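Local coordinates for polysaccharide deacetylase-like protein (Bacillus anthracis, PDB 4V33) that is a putative zinc-dependent polysaccharide deacetylase required, with a second such enzyme, for osmotic stability and cell shape maintenance in the bacterium, at residues E45-T59 with T130-Q142. Residues are numbered along the deposited sequence; the frame is centred on the assembly and turned at random.
Sequences EQGKISYNPITHEST and TIPLTKSAITFEQ
Ile138 lays its CD1 methyl over the centre of the Tyr51 ring, 3.8 Å from the centroid and 14° off the ring normal, a CH-pi contact. With CG1 anti to the backbone N (chi1 -179°), the Ile138 chain reaches across to the ring, and its CG1 also meets Ile54 CD1 at 3.8 Å. That same Ile54 methyl packs above one face of Phe140, offset toward the rim, and lies 3.3 Å from Thr139 O. At the edge of the Phe140 ring, CD2 approaches Ser58 O, a carbonyl that also accepts a hydrogen bond from Arg114. Farther along, Ile49 CD1 rests on Ser136 CB, while its CG1 meets Thr134 CG2. At the N-terminal end, Leu133 O takes two backbone donors: Glu45 N at 2.8 Å, nearly in line with the C=O, and Gln46 N, from above the carbonyl plane. Gln46 CG lies 3.5 Å from Leu133 CD2.

Strands 48-51 and 130-140 are edge strands of the two antiparallel sheets of a fibronectin type III sandwich, one of three and one of four strands. They run in roughly the same direction, at 36°, and pack along one margin of the sandwich without a ladder of direct hydrogen bonds between them. Waters instead bridge the two segments at several points: one joins Ile49 O to Ser136 OG, another links Tyr51 OH to Thr139 N, and a third bridges Thr55 O, Thr139 O and Glu141 N.

Around this seam, Leu133 and Thr134 form a classic beta bulge opposite Ala121; Lys69 N bonds to Gln46 OE1, and Gln46 NE2 to Asp70 OD2. After strand 48-51, Glu57 N donates to Thr55 OG1 in an ST turn; after strand 130-140, Glu141 OE1 bonds to Asn194 of the deacetylase domain.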
# COMPACT_ATOMS: atom_id res chain seq x y z
N GLU A 45 10.51 -3.61 30.05
CA GLU A 45 10.66 -3.79 31.49
C GLU A 45 11.14 -2.51 32.17
O GLU A 45 10.65 -2.16 33.24
CB GLU A 45 11.61 -4.95 31.80
CG GLU A 45 11.85 -5.17 33.28
CD GLU A 45 11.45 -6.56 33.74
OE1 GLU A 45 10.79 -7.28 32.97
OE2 GLU A 45 11.80 -6.94 34.88
N GLN A 46 12.09 -1.80 31.56
CA GLN A 46 12.49 -0.49 32.07
C GLN A 46 13.04 0.41 30.97
O GLN A 46 13.57 -0.06 29.96
CB GLN A 46 13.50 -0.61 33.22
CG GLN A 46 14.88 -1.05 32.77
CD GLN A 46 15.91 -1.02 33.89
OE1 GLN A 46 16.44 0.04 34.23
NE2 GLN A 46 16.20 -2.19 34.45
N GLY A 47 12.91 1.72 31.18
CA GLY A 47 13.41 2.69 30.23
C GLY A 47 12.42 3.03 29.14
O GLY A 47 11.42 2.35 28.95
N LYS A 48 12.71 4.11 28.42
CA LYS A 48 11.87 4.54 27.32
C LYS A 48 12.75 4.98 26.17
O LYS A 48 13.68 5.77 26.36
CB LYS A 48 10.95 5.68 27.75
CG LYS A 48 9.94 5.30 28.81
CD LYS A 48 8.87 4.36 28.26
CE LYS A 48 7.90 5.10 27.35
NZ LYS A 48 6.76 4.24 26.91
N ILE A 49 12.47 4.45 24.99
CA ILE A 49 13.17 4.85 23.78
C ILE A 49 12.44 6.04 23.17
O ILE A 49 11.22 6.02 23.03
CB ILE A 49 13.19 3.70 22.76
CG1 ILE A 49 14.00 2.52 23.30
CG2 ILE A 49 13.74 4.18 21.42
CD1 ILE A 49 13.82 1.25 22.51
N SER A 50 13.20 7.08 22.83
CA SER A 50 12.63 8.19 22.07
C SER A 50 13.60 8.57 20.95
O SER A 50 14.71 8.04 20.87
CB SER A 50 12.36 9.39 22.96
OG SER A 50 13.55 9.89 23.53
N TYR A 51 13.16 9.47 20.08
CA TYR A 51 14.02 9.95 19.01
C TYR A 51 13.59 11.34 18.59
O TYR A 51 12.44 11.74 18.81
CB TYR A 51 14.01 8.99 17.82
CG TYR A 51 12.63 8.53 17.40
CD1 TYR A 51 11.89 9.26 16.49
CD2 TYR A 51 12.09 7.35 17.90
CE1 TYR A 51 10.62 8.84 16.09
CE2 TYR A 51 10.83 6.93 17.51
CZ TYR A 51 10.10 7.68 16.61
OH TYR A 51 8.85 7.27 16.21
N ASN A 52 14.51 12.09 17.99
CA ASN A 52 14.17 13.40 17.47
C ASN A 52 13.07 13.27 16.42
O ASN A 52 13.09 12.35 15.61
CB ASN A 52 15.41 14.08 16.87
CG ASN A 52 16.50 14.31 17.89
OD1 ASN A 52 16.26 14.26 19.10
ND2 ASN A 52 17.71 14.57 17.42
N PRO A 53 12.09 14.19 16.45
CA PRO A 53 10.94 14.11 15.55
C PRO A 53 11.34 13.97 14.08
O PRO A 53 12.31 14.59 13.64
CB PRO A 53 10.23 15.44 15.77
CG PRO A 53 10.58 15.81 17.17
CD PRO A 53 11.98 15.32 17.39
N ILE A 54 10.60 13.16 13.34
CA ILE A 54 10.84 13.01 11.91
C ILE A 54 9.56 13.29 11.14
O ILE A 54 8.47 13.33 11.72
CB ILE A 54 11.34 11.60 11.56
CG1 ILE A 54 10.38 10.54 12.09
CG2 ILE A 54 12.74 11.40 12.10
CD1 ILE A 54 10.71 9.13 11.63
N THR A 55 9.71 13.52 9.84
CA THR A 55 8.56 13.65 8.95
C THR A 55 8.72 12.64 7.84
O THR A 55 9.70 11.89 7.82
CB THR A 55 8.47 15.06 8.33
OG1 THR A 55 9.54 15.25 7.40
CG2 THR A 55 8.53 16.13 9.41
N HIS A 56 7.78 12.61 6.91
CA HIS A 56 7.84 11.65 5.80
C HIS A 56 9.06 11.87 4.91
O HIS A 56 9.46 10.98 4.16
CB HIS A 56 6.56 11.71 4.96
CG HIS A 56 6.35 13.02 4.26
ND1 HIS A 56 5.80 14.12 4.89
CD2 HIS A 56 6.61 13.41 2.99
CE1 HIS A 56 5.74 15.13 4.03
NE2 HIS A 56 6.22 14.72 2.87
N GLU A 57 9.66 13.06 5.00
CA GLU A 57 10.83 13.39 4.19
C GLU A 57 12.14 13.04 4.90
O GLU A 57 13.20 13.09 4.28
CB GLU A 57 10.82 14.87 3.82
CG GLU A 57 9.67 15.27 2.91
CD GLU A 57 9.69 16.74 2.54
OE1 GLU A 57 9.56 17.58 3.46
OE2 GLU A 57 9.84 17.06 1.34
N SER A 58 12.07 12.71 6.18
CA SER A 58 13.28 12.47 6.96
C SER A 58 14.04 11.23 6.49
O SER A 58 13.44 10.27 6.01
CB SER A 58 12.95 12.33 8.45
OG SER A 58 12.38 13.51 8.97
N THR A 59 15.36 11.27 6.64
CA THR A 59 16.20 10.11 6.32
C THR A 59 17.03 9.71 7.53
O THR A 59 17.67 8.66 7.52
CB THR A 59 17.16 10.40 5.16
OG1 THR A 59 18.03 11.48 5.52
CG2 THR A 59 16.38 10.77 3.91
N THR A 130 24.14 -8.10 31.39
CA THR A 130 23.15 -7.52 30.49
C THR A 130 21.81 -7.34 31.20
O THR A 130 21.43 -8.15 32.05
CB THR A 130 22.94 -8.37 29.22
OG1 THR A 130 22.60 -9.72 29.60
CG2 THR A 130 24.20 -8.38 28.37
N ILE A 131 21.12 -6.26 30.84
CA ILE A 131 19.86 -5.89 31.48
C ILE A 131 18.83 -5.60 30.40
O ILE A 131 19.04 -4.71 29.57
CB ILE A 131 20.03 -4.59 32.30
CG1 ILE A 131 21.16 -4.73 33.32
CG2 ILE A 131 18.72 -4.20 32.98
CD1 ILE A 131 20.87 -5.70 34.45
N PRO A 132 17.72 -6.34 30.40
CA PRO A 132 16.66 -6.05 29.43
C PRO A 132 16.08 -4.66 29.69
O PRO A 132 15.82 -4.31 30.84
CB PRO A 132 15.60 -7.12 29.72
CG PRO A 132 16.32 -8.18 30.52
CD PRO A 132 17.38 -7.47 31.29
N LEU A 133 15.90 -3.88 28.64
CA LEU A 133 15.30 -2.56 28.81
C LEU A 133 13.91 -2.53 28.18
O LEU A 133 12.92 -2.88 28.84
CB LEU A 133 16.21 -1.47 28.25
CG LEU A 133 17.59 -1.40 28.93
CD1 LEU A 133 18.48 -0.36 28.26
CD2 LEU A 133 17.48 -1.13 30.44
N THR A 134 13.82 -2.15 26.92
CA THR A 134 12.51 -2.00 26.30
C THR A 134 12.60 -2.11 24.77
O THR A 134 13.69 -2.24 24.21
CB THR A 134 11.86 -0.67 26.74
OG1 THR A 134 10.52 -0.58 26.24
CG2 THR A 134 12.69 0.52 26.25
N LYS A 135 11.45 -2.10 24.12
CA LYS A 135 11.37 -2.22 22.67
C LYS A 135 10.54 -1.08 22.12
O LYS A 135 9.66 -0.56 22.81
CB LYS A 135 10.72 -3.55 22.28
CG LYS A 135 11.37 -4.79 22.87
CD LYS A 135 10.61 -6.04 22.47
CE LYS A 135 11.29 -7.30 22.99
NZ LYS A 135 11.38 -7.31 24.48
N SER A 136 10.84 -0.69 20.88
CA SER A 136 10.05 0.32 20.20
C SER A 136 10.24 0.14 18.70
O SER A 136 10.74 -0.88 18.24
CB SER A 136 10.47 1.72 20.63
OG SER A 136 9.53 2.70 20.20
N ALA A 137 9.82 1.15 17.95
CA ALA A 137 9.98 1.15 16.51
C ALA A 137 10.04 2.59 16.02
O ALA A 137 9.58 3.51 16.69
CB ALA A 137 8.84 0.40 15.84
N ILE A 138 10.63 2.75 14.84
CA ILE A 138 10.63 4.03 14.15
C ILE A 138 10.29 3.78 12.69
O ILE A 138 10.76 2.82 12.10
CB ILE A 138 11.99 4.74 14.28
CG1 ILE A 138 11.95 6.10 13.57
CG2 ILE A 138 13.13 3.87 13.74
CD1 ILE A 138 13.13 6.98 13.89
N THR A 139 9.46 4.65 12.12
CA THR A 139 9.03 4.45 10.75
C THR A 139 9.39 5.62 9.84
O THR A 139 8.97 6.75 10.07
CB THR A 139 7.51 4.20 10.66
OG1 THR A 139 7.18 3.01 11.39
CG2 THR A 139 7.08 4.04 9.20
N PHE A 140 10.20 5.33 8.83
CA PHE A 140 10.48 6.27 7.76
C PHE A 140 9.54 5.96 6.60
O PHE A 140 9.73 4.97 5.89
CB PHE A 140 11.96 6.17 7.33
CG PHE A 140 12.92 6.64 8.40
CD1 PHE A 140 13.36 5.79 9.39
CD2 PHE A 140 13.34 7.96 8.42
CE1 PHE A 140 14.22 6.24 10.37
CE2 PHE A 140 14.20 8.41 9.40
CZ PHE A 140 14.64 7.55 10.38
N GLU A 141 8.52 6.80 6.44
CA GLU A 141 7.42 6.51 5.51
C GLU A 141 7.88 6.12 4.12
O GLU A 141 8.71 6.81 3.52
CB GLU A 141 6.46 7.69 5.42
CG GLU A 141 5.66 7.96 6.68
CD GLU A 141 4.72 6.83 7.05
OE1 GLU A 141 4.37 6.02 6.16
OE2 GLU A 141 4.32 6.74 8.23
N GLN A 142 7.35 5.01 3.63
CA GLN A 142 7.64 4.56 2.27
C GLN A 142 6.61 5.09 1.28
O GLN A 142 5.42 5.18 1.59
CB GLN A 142 7.64 3.03 2.19
CG GLN A 142 8.67 2.38 3.07
CD GLN A 142 8.97 0.95 2.68
OE1 GLN A 142 10.10 0.62 2.35
NE2 GLN A 142 7.97 0.08 2.77
O HOH W 1 8.53 -2.02 27.80
O HOH W 2 15.21 -4.73 33.38
O HOH W 3 10.01 5.32 20.62
O HOH W 4 7.99 6.45 13.83
O HOH W 5 8.70 9.15 8.14